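Local coordinates for glyoxalase family protein (Bacillus cereus, PDB 1SS4) that is of unknown function but belongs to the glyoxalase family, and may bind a metal and possibly act as a methylmalonyl-CoA epimerase, at residues 13-22 and 71-82. Sequence-based numbering, arbitrary orientation.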
loop_
_atom_site.group_PDB
_atom_site.type_symbol
_atom_site.label_atom_id
_atom_site.label_comp_id
_atom_site.label_asym_id
_atom_site.label_seq_id
_atom_site.Cartn_x
_atom_site.Cartn_y
_atom_site.Cartn_z
ATOM N N ASP A 13 0.620 -7.600 -6.926
ATOM C CA ASP A 13 -0.499 -7.232 -7.782
ATOM C C ASP A 13 -1.062 -5.836 -7.590
ATOM O O ASP A 13 -1.323 -5.120 -8.561
ATOM C CB ASP A 13 -1.628 -8.239 -7.612
ATOM C CG ASP A 13 -2.563 -8.239 -8.783
ATOM O OD1 ASP A 13 -2.271 -8.958 -9.776
ATOM O OD2 ASP A 13 -3.577 -7.499 -8.728
ATOM N N ASN A 14 -1.261 -5.440 -6.343
ATOM C CA ASN A 14 -1.838 -4.132 -6.075
ATOM C C ASN A 14 -1.843 -3.831 -4.584
ATOM O O ASN A 14 -1.607 -4.717 -3.755
ATOM C CB ASN A 14 -3.299 -4.101 -6.563
ATOM C CG ASN A 14 -4.216 -5.073 -5.764
ATOM O OD1 ASN A 14 -4.556 -4.821 -4.612
ATOM N ND2 ASN A 14 -4.594 -6.186 -6.387
ATOM N N VAL A 15 -2.100 -2.570 -4.267
ATOM C CA VAL A 15 -2.277 -2.153 -2.886
ATOM C C VAL A 15 -3.718 -1.668 -2.952
ATOM O O VAL A 15 -4.114 -1.062 -3.944
ATOM C CB VAL A 15 -1.359 -0.989 -2.486
ATOM C CG1 VAL A 15 -1.496 0.139 -3.484
ATOM C CG2 VAL A 15 -1.737 -0.501 -1.096
ATOM N N SER A 16 -4.528 -1.983 -1.946
ATOM C CA SER A 16 -5.915 -1.548 -1.994
ATOM C C SER A 16 -6.203 -0.552 -0.918
ATOM O O SER A 16 -5.578 -0.585 0.159
ATOM C CB SER A 16 -6.885 -2.724 -1.863
ATOM O OG SER A 16 -6.819 -3.259 -0.546
ATOM N N ILE A 17 -7.155 0.338 -1.222
ATOM C CA ILE A 17 -7.572 1.397 -0.303
ATOM C C ILE A 17 -9.108 1.338 -0.212
ATOM O O ILE A 17 -9.782 1.218 -1.235
ATOM C CB ILE A 17 -7.177 2.816 -0.845
ATOM C CG1 ILE A 17 -5.718 2.826 -1.324
ATOM C CG2 ILE A 17 -7.389 3.881 0.261
ATOM C CD1 ILE A 17 -5.316 4.107 -2.083
ATOM N N VAL A 18 -9.637 1.394 1.006
ATOM C CA VAL A 18 -11.080 1.394 1.241
ATOM C C VAL A 18 -11.457 2.872 1.298
ATOM O O VAL A 18 -10.892 3.624 2.082
ATOM C CB VAL A 18 -11.422 0.700 2.577
ATOM C CG1 VAL A 18 -12.895 0.868 2.909
ATOM C CG2 VAL A 18 -11.077 -0.755 2.475
ATOM N N VAL A 19 -12.386 3.291 0.442
ATOM C CA VAL A 19 -12.761 4.688 0.398
ATOM C C VAL A 19 -14.250 4.915 0.617
ATOM O O VAL A 19 -15.051 3.971 0.567
ATOM C CB VAL A 19 -12.328 5.331 -0.936
ATOM C CG1 VAL A 19 -10.826 5.151 -1.123
ATOM C CG2 VAL A 19 -13.082 4.702 -2.104
ATOM N N GLU A 20 -14.592 6.175 0.884
ATOM C CA GLU A 20 -15.966 6.607 1.122
ATOM C C GLU A 20 -16.711 6.759 -0.208
ATOM O O GLU A 20 -17.849 6.325 -0.352
ATOM C CB GLU A 20 -15.937 7.949 1.858
ATOM C CG GLU A 20 -17.250 8.387 2.453
ATOM C CD GLU A 20 -17.125 9.697 3.227
ATOM O OE1 GLU A 20 -18.169 10.150 3.756
ATOM O OE2 GLU A 20 -15.999 10.276 3.313
ATOM N N SER A 21 -16.055 7.385 -1.179
ATOM C CA SER A 21 -16.636 7.612 -2.508
ATOM C C SER A 21 -15.741 7.034 -3.598
ATOM O O SER A 21 -14.627 7.516 -3.810
ATOM C CB SER A 21 -16.811 9.111 -2.775
ATOM O OG SER A 21 -17.077 9.356 -4.151
ATOM N N LEU A 22 -16.225 6.002 -4.286
ATOM C CA LEU A 22 -15.446 5.402 -5.360
ATOM C C LEU A 22 -15.294 6.424 -6.499
ATOM O O LEU A 22 -14.206 6.595 -7.071
ATOM C CB LEU A 22 -16.128 4.121 -5.855
ATOM C CG LEU A 22 -15.210 3.074 -6.487
ATOM C CD1 LEU A 22 -14.090 2.707 -5.500
ATOM C CD2 LEU A 22 -16.016 1.835 -6.866
ATOM N N ARG A 71 -0.700 -1.415 -9.568
ATOM C CA ARG A 71 -2.126 -1.195 -9.487
ATOM C C ARG A 71 -2.592 -0.768 -8.107
ATOM O O ARG A 71 -2.009 -1.155 -7.090
ATOM C CB ARG A 71 -2.878 -2.470 -9.889
ATOM C CG ARG A 71 -2.792 -2.822 -11.366
ATOM C CD ARG A 71 -3.306 -4.246 -11.640
ATOM N NE ARG A 71 -3.468 -4.449 -13.074
ATOM C CZ ARG A 71 -2.469 -4.693 -13.915
ATOM N NH1 ARG A 71 -1.223 -4.789 -13.466
ATOM N NH2 ARG A 71 -2.714 -4.804 -15.213
ATOM N N ILE A 72 -3.663 0.023 -8.098
ATOM C CA ILE A 72 -4.295 0.477 -6.869
ATOM C C ILE A 72 -5.744 0.011 -6.957
ATOM O O ILE A 72 -6.474 0.357 -7.890
ATOM C CB ILE A 72 -4.269 1.997 -6.729
ATOM C CG1 ILE A 72 -2.840 2.466 -6.529
ATOM C CG2 ILE A 72 -5.179 2.445 -5.572
ATOM C CD1 ILE A 72 -2.648 3.969 -6.806
ATOM N N GLU A 73 -6.151 -0.799 -5.992
ATOM C CA GLU A 73 -7.520 -1.289 -5.958
ATOM C C GLU A 73 -8.290 -0.412 -4.991
ATOM O O GLU A 73 -7.898 -0.270 -3.828
ATOM C CB GLU A 73 -7.569 -2.740 -5.467
ATOM C CG GLU A 73 -8.963 -3.351 -5.520
ATOM C CD GLU A 73 -8.990 -4.825 -5.096
ATOM O OE1 GLU A 73 -8.184 -5.628 -5.619
ATOM O OE2 GLU A 73 -9.819 -5.189 -4.246
ATOM N N LEU A 74 -9.385 0.162 -5.467
ATOM C CA LEU A 74 -10.223 1.014 -4.644
ATOM C C LEU A 74 -11.491 0.233 -4.310
ATOM O O LEU A 74 -12.114 -0.372 -5.197
ATOM C CB LEU A 74 -10.544 2.311 -5.407
ATOM C CG LEU A 74 -9.317 3.125 -5.834
ATOM C CD1 LEU A 74 -9.729 4.246 -6.784
ATOM C CD2 LEU A 74 -8.600 3.716 -4.599
ATOM N N SER A 75 -11.845 0.210 -3.023
ATOM C CA SER A 75 -13.030 -0.499 -2.548
ATOM C C SER A 75 -13.951 0.410 -1.738
ATOM O O SER A 75 -13.490 1.260 -0.973
ATOM C CB SER A 75 -12.635 -1.684 -1.659
ATOM O OG SER A 75 -12.068 -2.726 -2.429
ATOM N N ARG A 76 -15.250 0.211 -1.919
ATOM C CA ARG A 76 -16.276 0.948 -1.185
ATOM C C ARG A 76 -17.262 -0.087 -0.641
ATOM O O ARG A 76 -17.849 -0.859 -1.407
ATOM C CB ARG A 76 -17.021 1.915 -2.103
ATOM C CG ARG A 76 -18.112 2.688 -1.383
ATOM C CD ARG A 76 -18.790 3.672 -2.327
ATOM N NE ARG A 76 -19.520 3.006 -3.407
ATOM C CZ ARG A 76 -20.749 2.509 -3.285
ATOM N NH1 ARG A 76 -21.394 2.597 -2.125
ATOM N NH2 ARG A 76 -21.338 1.937 -4.326
ATOM N N PHE A 77 -17.428 -0.112 0.678
ATOM C CA PHE A 77 -18.341 -1.053 1.317
ATOM C C PHE A 77 -19.790 -0.554 1.289
ATOM O O PHE A 77 -20.051 0.573 1.659
ATOM C CB PHE A 77 -17.933 -1.271 2.780
ATOM C CG PHE A 77 -16.840 -2.297 2.968
ATOM C CD1 PHE A 77 -17.150 -3.651 3.081
ATOM C CD2 PHE A 77 -15.500 -1.915 3.003
ATOM C CE1 PHE A 77 -16.134 -4.617 3.219
ATOM C CE2 PHE A 77 -14.487 -2.861 3.138
ATOM C CZ PHE A 77 -14.800 -4.218 3.246
ATOM N N LEU A 78 -20.719 -1.387 0.825
ATOM C CA LEU A 78 -22.138 -1.023 0.857
ATOM C C LEU A 78 -22.587 -1.685 2.168
ATOM O O LEU A 78 -23.221 -1.062 3.022
ATOM C CB LEU A 78 -22.874 -1.601 -0.343
ATOM C CG LEU A 78 -22.641 -0.895 -1.685
ATOM C CD1 LEU A 78 -21.206 -1.092 -2.170
ATOM C CD2 LEU A 78 -23.614 -1.451 -2.707
ATOM N N THR A 79 -22.220 -2.947 2.331
ATOM C CA THR A 79 -22.497 -3.691 3.559
ATOM C C THR A 79 -21.342 -4.673 3.788
ATOM O O THR A 79 -20.786 -5.228 2.828
ATOM C CB THR A 79 -23.817 -4.502 3.482
ATOM O OG1 THR A 79 -23.767 -5.373 2.351
ATOM C CG2 THR A 79 -25.025 -3.574 3.365
ATOM N N PRO A 80 -20.924 -4.851 5.052
ATOM C CA PRO A 80 -21.471 -4.178 6.235
ATOM C C PRO A 80 -20.891 -2.774 6.182
ATOM O O PRO A 80 -19.954 -2.541 5.439
ATOM C CB PRO A 80 -20.868 -4.969 7.382
ATOM C CG PRO A 80 -19.485 -5.293 6.837
ATOM C CD PRO A 80 -19.820 -5.753 5.430
ATOM N N PRO A 81 -21.422 -1.821 6.964
ATOM C CA PRO A 81 -20.782 -0.505 6.836
ATOM C C PRO A 81 -19.365 -0.483 7.421
ATOM O O PRO A 81 -18.973 -1.373 8.187
ATOM C CB PRO A 81 -21.730 0.406 7.609
ATOM C CG PRO A 81 -22.173 -0.469 8.720
ATOM C CD PRO A 81 -22.488 -1.786 7.983
ATOM N N THR A 82 -18.581 0.527 7.067
ATOM C CA THR A 82 -17.248 0.601 7.646
ATOM C C THR A 82 -17.456 0.997 9.125
ATOM O O THR A 82 -18.474 1.596 9.487
ATOM C CB THR A 82 -16.354 1.616 6.872
ATOM O OG1 THR A 82 -17.082 2.817 6.642
ATOM C CG2 THR A 82 -15.950 1.042 5.498
HETATM O O HOH W 1 1.238 -3.108 -7.856
HETATM O O HOH W 2 -0.058 -5.157 -11.003
HETATM O O HOH W 3 -16.264 1.931 2.158
#
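The βαβββ module of the vicinal oxygen chelate fold sets its first strand parallel to its last, and V15 beside I72 and I17 beside L74 illustrate that pairing. Five backbone hydrogen bonds stitch the strands, alternating as parallel pairing requires: V15 and I17 each give N-H to one strand residue and C=O to another, and V19 N closes the ladder on S75 O at 2.7 Å. The axes are twisted by 30°. Beyond V19 a water carries the pairing on, joining V19 O to F77 N; at the other end a second water links D13 O to the side-chain NH1 of R71, whose NE forms a salt bridge with E37.

On the face bearing I17, its CD1 meets I72 CG2 at 3.9 Å, while L22 from the following helix lays CD1 against L74 CB at 3.6 Å. The other face is more polar. A chi1 of 65° brings the N14 amide alongside the E73 carboxylate, the two planes turned 46° apart; N14 ND2 stays 3.7 Å from E73 OE1 and bonds instead to D13 OD2 at 2.9 Å, leaving OD1 for R98 of the second subunit. Farther along, V18 CG1 reaches the edge of the F77 ring, 3.8 Å from CD2.

Helix 22-32 packs F29 and A25 against the I17, I72 and L74 face; strand 57-64 flanks 71-77, and 13-18 continues the sheet into the second subunit through an antiparallel ladder.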